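Local coordinates for protein AxyAgu115A (PDB 6NPS) that probably hydrolyses glycosidic bonds as a family GH115 alpha-glucuronidase, removing glucuronic acid side groups from arabinoglucuronoxylan, at residues A[425-430]-A[512-517]; A[488-493]-A[505-510]. The protein carries 3 engineered substitutions. All blocks are in the same frame, centred on the assembly; numbering follows the deposited sequence.

Contact 1: residues A[425-430]-A[512-517]; sequences SSYLPK and GYTKIA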
loop_
_atom_site.group_PDB
_atom_site.type_symbol
_atom_site.label_atom_id
_atom_site.label_comp_id
_atom_site.label_asym_id
_atom_site.label_seq_id
_atom_site.Cartn_x
_atom_site.Cartn_y
_atom_site.Cartn_z
ATOM N N SER A 425 -3.595 -9.488 -28.219
ATOM C CA SER A 425 -3.559 -10.285 -26.994
ATOM C C SER A 425 -4.574 -11.425 -27.058
ATOM O O SER A 425 -4.982 -11.946 -26.012
ATOM C CB SER A 425 -3.816 -9.398 -25.758
ATOM O OG SER A 425 -5.034 -8.681 -25.935
ATOM N N SER A 426 -5.006 -11.810 -28.266
ATOM C CA SER A 426 -5.914 -12.925 -28.483
ATOM C C SER A 426 -5.155 -14.213 -28.818
ATOM O O SER A 426 -4.028 -14.207 -29.326
ATOM C CB SER A 426 -6.923 -12.611 -29.587
ATOM O OG SER A 426 -7.596 -11.377 -29.280
ATOM N N TYR A 427 -5.796 -15.328 -28.527
ATOM C CA TYR A 427 -5.117 -16.625 -28.448
ATOM C C TYR A 427 -5.933 -17.622 -29.245
ATOM O O TYR A 427 -7.118 -17.795 -28.965
ATOM C CB TYR A 427 -5.019 -17.003 -26.962
ATOM C CG TYR A 427 -4.250 -18.267 -26.604
ATOM C CD1 TYR A 427 -2.960 -18.453 -27.015
ATOM C CD2 TYR A 427 -4.858 -19.253 -25.816
ATOM C CE1 TYR A 427 -2.261 -19.677 -26.685
ATOM C CE2 TYR A 427 -4.198 -20.425 -25.471
ATOM C CZ TYR A 427 -2.892 -20.623 -25.888
ATOM O OH TYR A 427 -2.259 -21.793 -25.539
ATOM N N LEU A 428 -5.309 -18.300 -30.217
ATOM C CA LEU A 428 -6.077 -19.129 -31.149
ATOM C C LEU A 428 -6.949 -20.182 -30.485
ATOM O O LEU A 428 -8.110 -20.330 -30.910
ATOM C CB LEU A 428 -5.143 -19.784 -32.176
ATOM C CG LEU A 428 -4.437 -18.822 -33.148
ATOM C CD1 LEU A 428 -3.961 -19.596 -34.406
ATOM C CD2 LEU A 428 -5.287 -17.620 -33.582
ATOM N N PRO A 429 -6.491 -20.922 -29.463
ATOM C CA PRO A 429 -7.373 -21.929 -28.842
ATOM C C PRO A 429 -8.671 -21.378 -28.332
ATOM O O PRO A 429 -9.712 -22.044 -28.431
ATOM C CB PRO A 429 -6.507 -22.474 -27.679
ATOM C CG PRO A 429 -5.105 -22.364 -28.227
ATOM C CD PRO A 429 -5.092 -21.047 -28.976
ATOM N N LYS A 430 -8.635 -20.178 -27.746
ATOM C CA LYS A 430 -9.846 -19.538 -27.272
ATOM C C LYS A 430 -10.748 -19.129 -28.435
ATOM O O LYS A 430 -11.973 -19.342 -28.401
ATOM C CB LYS A 430 -9.467 -18.321 -26.437
ATOM C CG LYS A 430 -10.630 -17.398 -26.044
ATOM C CD LYS A 430 -11.412 -17.940 -24.892
ATOM C CE LYS A 430 -12.466 -16.911 -24.410
ATOM N NZ LYS A 430 -11.965 -15.964 -23.372
ATOM N N GLY A 512 3.768 -18.666 -27.496
ATOM C CA GLY A 512 4.225 -18.109 -26.243
ATOM C C GLY A 512 3.658 -16.758 -25.877
ATOM O O GLY A 512 3.037 -16.626 -24.816
ATOM N N TYR A 513 3.870 -15.725 -26.704
ATOM C CA TYR A 513 3.418 -14.404 -26.281
ATOM C C TYR A 513 1.892 -14.336 -26.212
ATOM O O TYR A 513 1.338 -13.672 -25.319
ATOM C CB TYR A 513 4.011 -13.299 -27.191
ATOM C CG TYR A 513 3.156 -12.834 -28.366
ATOM C CD1 TYR A 513 2.083 -11.961 -28.179
ATOM C CD2 TYR A 513 3.472 -13.218 -29.682
ATOM C CE1 TYR A 513 1.306 -11.520 -29.263
ATOM C CE2 TYR A 513 2.674 -12.776 -30.792
ATOM C CZ TYR A 513 1.603 -11.931 -30.555
ATOM O OH TYR A 513 0.817 -11.493 -31.639
ATOM N N THR A 514 1.180 -15.038 -27.110
ATOM C CA THR A 514 -0.275 -14.883 -27.100
ATOM C C THR A 514 -0.910 -15.563 -25.891
ATOM O O THR A 514 -1.920 -15.060 -25.366
ATOM C CB THR A 514 -0.932 -15.397 -28.412
ATOM O OG1 THR A 514 -0.563 -16.771 -28.702
ATOM C CG2 THR A 514 -0.586 -14.495 -29.606
ATOM N N LYS A 515 -0.343 -16.690 -25.432
ATOM C CA LYS A 515 -0.831 -17.300 -24.196
ATOM C C LYS A 515 -0.670 -16.356 -23.004
ATOM O O LYS A 515 -1.604 -16.150 -22.223
ATOM C CB LYS A 515 -0.111 -18.642 -23.895
ATOM C CG LYS A 515 -0.939 -19.351 -22.796
ATOM C CD LYS A 515 -0.491 -20.699 -22.425
ATOM C CE LYS A 515 -1.306 -21.222 -21.220
ATOM N NZ LYS A 515 -2.539 -21.967 -21.532
ATOM N N ILE A 516 0.514 -15.769 -22.851
ATOM C CA ILE A 516 0.773 -14.852 -21.736
ATOM C C ILE A 516 -0.066 -13.564 -21.850
ATOM O O ILE A 516 -0.696 -13.128 -20.877
ATOM C CB ILE A 516 2.283 -14.566 -21.650
ATOM C CG1 ILE A 516 3.023 -15.856 -21.255
ATOM C CG2 ILE A 516 2.545 -13.399 -20.652
ATOM C CD1 ILE A 516 4.419 -15.869 -21.803
ATOM N N ALA A 517 -0.127 -12.957 -23.039
ATOM C CA ALA A 517 -0.937 -11.753 -23.196
ATOM C C ALA A 517 -2.406 -12.015 -22.901
ATOM O O ALA A 517 -3.089 -11.152 -22.323
ATOM C CB ALA A 517 -0.819 -11.161 -24.611
HETATM O O HOH W 1 -2.298 -17.809 -30.588
#

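Contact 2: residues A[488-493]-A[505-510]; sequences QWIEQQ and KVFELL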
loop_
_atom_site.group_PDB
_atom_site.type_symbol
_atom_site.label_atom_id
_atom_site.label_comp_id
_atom_site.label_asym_id
_atom_site.label_seq_id
_atom_site.Cartn_x
_atom_site.Cartn_y
_atom_site.Cartn_z
ATOM N N GLN A 488 1.434 -23.810 -40.062
ATOM C CA GLN A 488 1.183 -23.543 -41.474
ATOM C C GLN A 488 1.235 -22.049 -41.779
ATOM O O GLN A 488 1.675 -21.636 -42.875
ATOM C CB GLN A 488 -0.178 -24.128 -41.893
ATOM C CG GLN A 488 -0.064 -25.649 -42.038
ATOM C CD GLN A 488 -1.374 -26.359 -42.352
ATOM O OE1 GLN A 488 -2.163 -25.913 -43.191
ATOM N NE2 GLN A 488 -1.596 -27.491 -41.687
ATOM N N TRP A 489 0.772 -21.224 -40.846
ATOM C CA TRP A 489 0.829 -19.788 -41.072
ATOM C C TRP A 489 2.283 -19.304 -41.077
ATOM O O TRP A 489 2.648 -18.451 -41.888
ATOM C CB TRP A 489 0.006 -19.082 -39.996
ATOM C CG TRP A 489 -0.165 -17.607 -40.152
ATOM C CD1 TRP A 489 -1.197 -16.948 -40.822
ATOM C CD2 TRP A 489 0.655 -16.585 -39.562
ATOM N NE1 TRP A 489 -1.029 -15.584 -40.692
ATOM C CE2 TRP A 489 0.091 -15.334 -39.930
ATOM C CE3 TRP A 489 1.819 -16.606 -38.754
ATOM C CZ2 TRP A 489 0.657 -14.113 -39.530
ATOM C CZ3 TRP A 489 2.390 -15.406 -38.378
ATOM C CH2 TRP A 489 1.807 -14.167 -38.759
ATOM N N ILE A 490 3.121 -19.848 -40.185
ATOM C CA ILE A 490 4.551 -19.504 -40.181
ATOM C C ILE A 490 5.213 -19.896 -41.502
ATOM O O ILE A 490 5.996 -19.132 -42.076
ATOM C CB ILE A 490 5.240 -20.171 -38.978
ATOM C CG1 ILE A 490 4.766 -19.491 -37.711
ATOM C CG2 ILE A 490 6.797 -20.125 -39.114
ATOM C CD1 ILE A 490 4.968 -20.351 -36.458
ATOM N N GLU A 491 4.892 -21.085 -42.020
ATOM C CA GLU A 491 5.450 -21.514 -43.300
ATOM C C GLU A 491 5.060 -20.557 -44.421
ATOM O O GLU A 491 5.871 -20.254 -45.312
ATOM C CB GLU A 491 4.961 -22.923 -43.626
ATOM C CG GLU A 491 5.712 -23.580 -44.763
ATOM C CD GLU A 491 7.128 -23.922 -44.361
ATOM O OE1 GLU A 491 8.038 -23.876 -45.222
ATOM O OE2 GLU A 491 7.323 -24.225 -43.167
ATOM N N GLN A 492 3.811 -20.087 -44.394
ATOM C CA GLN A 492 3.297 -19.172 -45.415
ATOM C C GLN A 492 4.033 -17.835 -45.398
ATOM O O GLN A 492 4.311 -17.261 -46.454
ATOM C CB GLN A 492 1.799 -18.986 -45.183
ATOM C CG GLN A 492 1.035 -18.132 -46.161
ATOM C CD GLN A 492 -0.467 -18.146 -45.815
ATOM O OE1 GLN A 492 -0.890 -17.587 -44.789
ATOM N NE2 GLN A 492 -1.258 -18.824 -46.638
ATOM N N GLN A 493 4.369 -17.315 -44.209
ATOM C CA GLN A 493 5.131 -16.071 -44.144
ATOM C C GLN A 493 6.638 -16.267 -44.330
ATOM O O GLN A 493 7.305 -15.356 -44.820
ATOM C CB GLN A 493 4.919 -15.357 -42.811
ATOM C CG GLN A 493 3.522 -15.347 -42.262
ATOM C CD GLN A 493 2.472 -15.069 -43.300
ATOM O OE1 GLN A 493 2.684 -14.251 -44.200
ATOM N NE2 GLN A 493 1.327 -15.760 -43.197
ATOM N N LYS A 505 11.195 -22.128 -33.598
ATOM C CA LYS A 505 11.373 -21.052 -32.640
ATOM C C LYS A 505 10.305 -19.977 -32.840
ATOM O O LYS A 505 9.755 -19.461 -31.857
ATOM C CB LYS A 505 12.784 -20.482 -32.763
ATOM C CG LYS A 505 13.859 -21.450 -32.198
ATOM C CD LYS A 505 15.266 -20.921 -32.434
ATOM C CE LYS A 505 16.275 -21.906 -31.838
ATOM N NZ LYS A 505 17.636 -21.367 -31.973
ATOM N N VAL A 506 9.983 -19.646 -34.101
ATOM C CA VAL A 506 8.879 -18.705 -34.354
ATOM C C VAL A 506 7.589 -19.229 -33.738
ATOM O O VAL A 506 6.819 -18.474 -33.139
ATOM C CB VAL A 506 8.707 -18.447 -35.859
ATOM C CG1 VAL A 506 7.426 -17.579 -36.102
ATOM C CG2 VAL A 506 9.964 -17.763 -36.406
ATOM N N PHE A 507 7.343 -20.538 -33.842
ATOM C CA PHE A 507 6.147 -21.094 -33.211
ATOM C C PHE A 507 6.164 -20.882 -31.694
ATOM O O PHE A 507 5.152 -20.472 -31.111
ATOM C CB PHE A 507 6.009 -22.583 -33.541
ATOM C CG PHE A 507 4.864 -23.225 -32.813
ATOM C CD1 PHE A 507 3.551 -22.994 -33.219
ATOM C CD2 PHE A 507 5.082 -23.974 -31.669
ATOM C CE1 PHE A 507 2.487 -23.538 -32.524
ATOM C CE2 PHE A 507 4.028 -24.526 -30.967
ATOM C CZ PHE A 507 2.712 -24.300 -31.401
ATOM N N GLU A 508 7.304 -21.153 -31.028
ATOM C CA GLU A 508 7.395 -20.861 -29.596
ATOM C C GLU A 508 7.051 -19.409 -29.282
ATOM O O GLU A 508 6.436 -19.136 -28.249
ATOM C CB GLU A 508 8.795 -21.152 -29.066
ATOM C CG GLU A 508 9.196 -22.620 -29.074
ATOM C CD GLU A 508 10.566 -22.834 -28.414
ATOM O OE1 GLU A 508 10.708 -22.564 -27.193
ATOM O OE2 GLU A 508 11.505 -23.262 -29.121
ATOM N N LEU A 509 7.526 -18.457 -30.109
ATOM C CA LEU A 509 7.299 -17.033 -29.849
ATOM C C LEU A 509 5.820 -16.687 -29.965
ATOM O O LEU A 509 5.264 -16.002 -29.100
ATOM C CB LEU A 509 8.093 -16.156 -30.837
ATOM C CG LEU A 509 9.605 -16.228 -30.663
ATOM C CD1 LEU A 509 10.329 -15.411 -31.710
ATOM C CD2 LEU A 509 9.981 -15.745 -29.253
ATOM N N LEU A 510 5.173 -17.127 -31.061
ATOM C CA LEU A 510 3.790 -16.707 -31.327
ATOM C C LEU A 510 2.839 -17.359 -30.339
ATOM O O LEU A 510 1.972 -16.690 -29.751
ATOM C CB LEU A 510 3.365 -17.082 -32.761
ATOM C CG LEU A 510 4.149 -16.455 -33.897
ATOM C CD1 LEU A 510 3.542 -16.866 -35.264
ATOM C CD2 LEU A 510 4.085 -14.963 -33.708
#

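Contact 1: residues A[425-430]-A[512-517]
The loop 425-427, which leads into helix 428-440, runs along one side of helix 500-519, with the CA atoms of Ser425 and Ala517 4.8 Å apart and those of Tyr427 and Thr514 5.3 Å apart. Tyr427 occupies the N-cap position and makes the largest single contribution. Its CG lies anti to the backbone N (chi1 -175°), which lays the ring alongside Lys515, the two side chains pointing the same way. The ring is sandwiched: Lys515 CA sits over one face, 4.0 Å from the centroid of Tyr427, a CH-pi contact, and Pro429 CD lies over the centre of the opposite face, 3.5 Å above the plane. The lysine methylenes follow the ring rim, CB packing on Tyr427 CE1 at 3.7 Å. Tyr427 OH and Lys515 NZ each bond to Gly822 O, and NZ also reaches the carbonyls of Gly824 and Thr826. Thr514 crosses the tyrosine at about a right angle, its OG1 in the ring plane at the edge, 3.4 Å from CD1 of Tyr427. That hydroxyl is bonded to Leu510 O one turn back and also accepts from a water, 2.8 Å from Thr514 OG1, which in turn takes the N-H of Leu428. Further along, Ser425 CB meets Ala517 CB at 3.7 Å, while Ser425 OG is bonded to Arg521. An alanine in place of Tyr427 would remove the ring wedged between Pro429 and Lys515 and the hydroxyl bonded to Gly822 O, and would probably loosen the packing of the helix start on helix 500-519. Around this buried join, Leu428 packs on helix 482-494, Tyr513 on 564-596 and Ile516 on 537-558, while the polar ends of Tyr427 and Lys515 tie this TIM-barrel family region to a loop of the C-terminal family region.

Contact 2: residues A[488-493]-A[505-510]
Ile490 is the centrepiece here, a single isoleucine of helix 482-494 pushed against three residues of helix 500-519. These consecutive helices, joined by a short connection, pack with crossed axes: the short segments cross at 120° and approach to 10.3 Å, so the side chains have to bridge the gap. In Ile490, CG1 is anti to the carbonyl carbon (chi1 -70°) and CG2 is anti to the backbone N; chi2 then carries CD1 outward to the backbone of Phe507, 3.5 Å from its CA. The same methyl touches CB of Phe507 and lies near the plane of that ring, at its edge. The phenylalanine ring itself leads off away from the isoleucine and forms a cation-pi pair with Lys487. Val506 slides past Ile490 in the opposite direction, its CG1 anti to the backbone N and 3.6 Å from Ile490 CG1. Leu510, one turn on, comes tip to tip with the isoleucine: its CG is anti to the carbonyl carbon, and CD1 ends 3.8 Å from Ile490 CG1. That CD1 methyl also meets the six-membered ring of Trp489, 3.6 Å from CZ3, with the two side chains crossing at about a right angle. Trp489 has its CG anti to the backbone N (chi1 -174°), which swings the indole around to Leu510. Over one face of the indole, toward its rim, lies Gln493 NE2; its bonds to Trp489 O and Gln492 OE1 are weak. Helices 537-558 and 564-596 cover the 505-510 side through Val506 and Leu509, and a Glu491-Lys503 salt bridge adds a polar link between the two helices. The side-chain contacts between the two segments are apolar, so here shape fit, not directional bonding, makes the contact.

Overall arrangement
Helix 500-519 is common to both contacts: 505-510 meets helix 482-494 in contact 2, and 512-517 meets the loop 425-427 in contact 1. Residues 510 and 512 are almost consecutive on that helix, yet the centres of the two contacts lie about 14 Å apart. Leu428 also links contact 1 to the earlier part of helix 482-494. Along the chain, both segments of contact 2 fall between the two of contact 1, whose loop follows the TIM-barrel strand 405-410. The centre of contact 1 is about 6 Å, and that of contact 2 about 16 Å, from the centre of the chain, and all four segments belong to the GH115 family region.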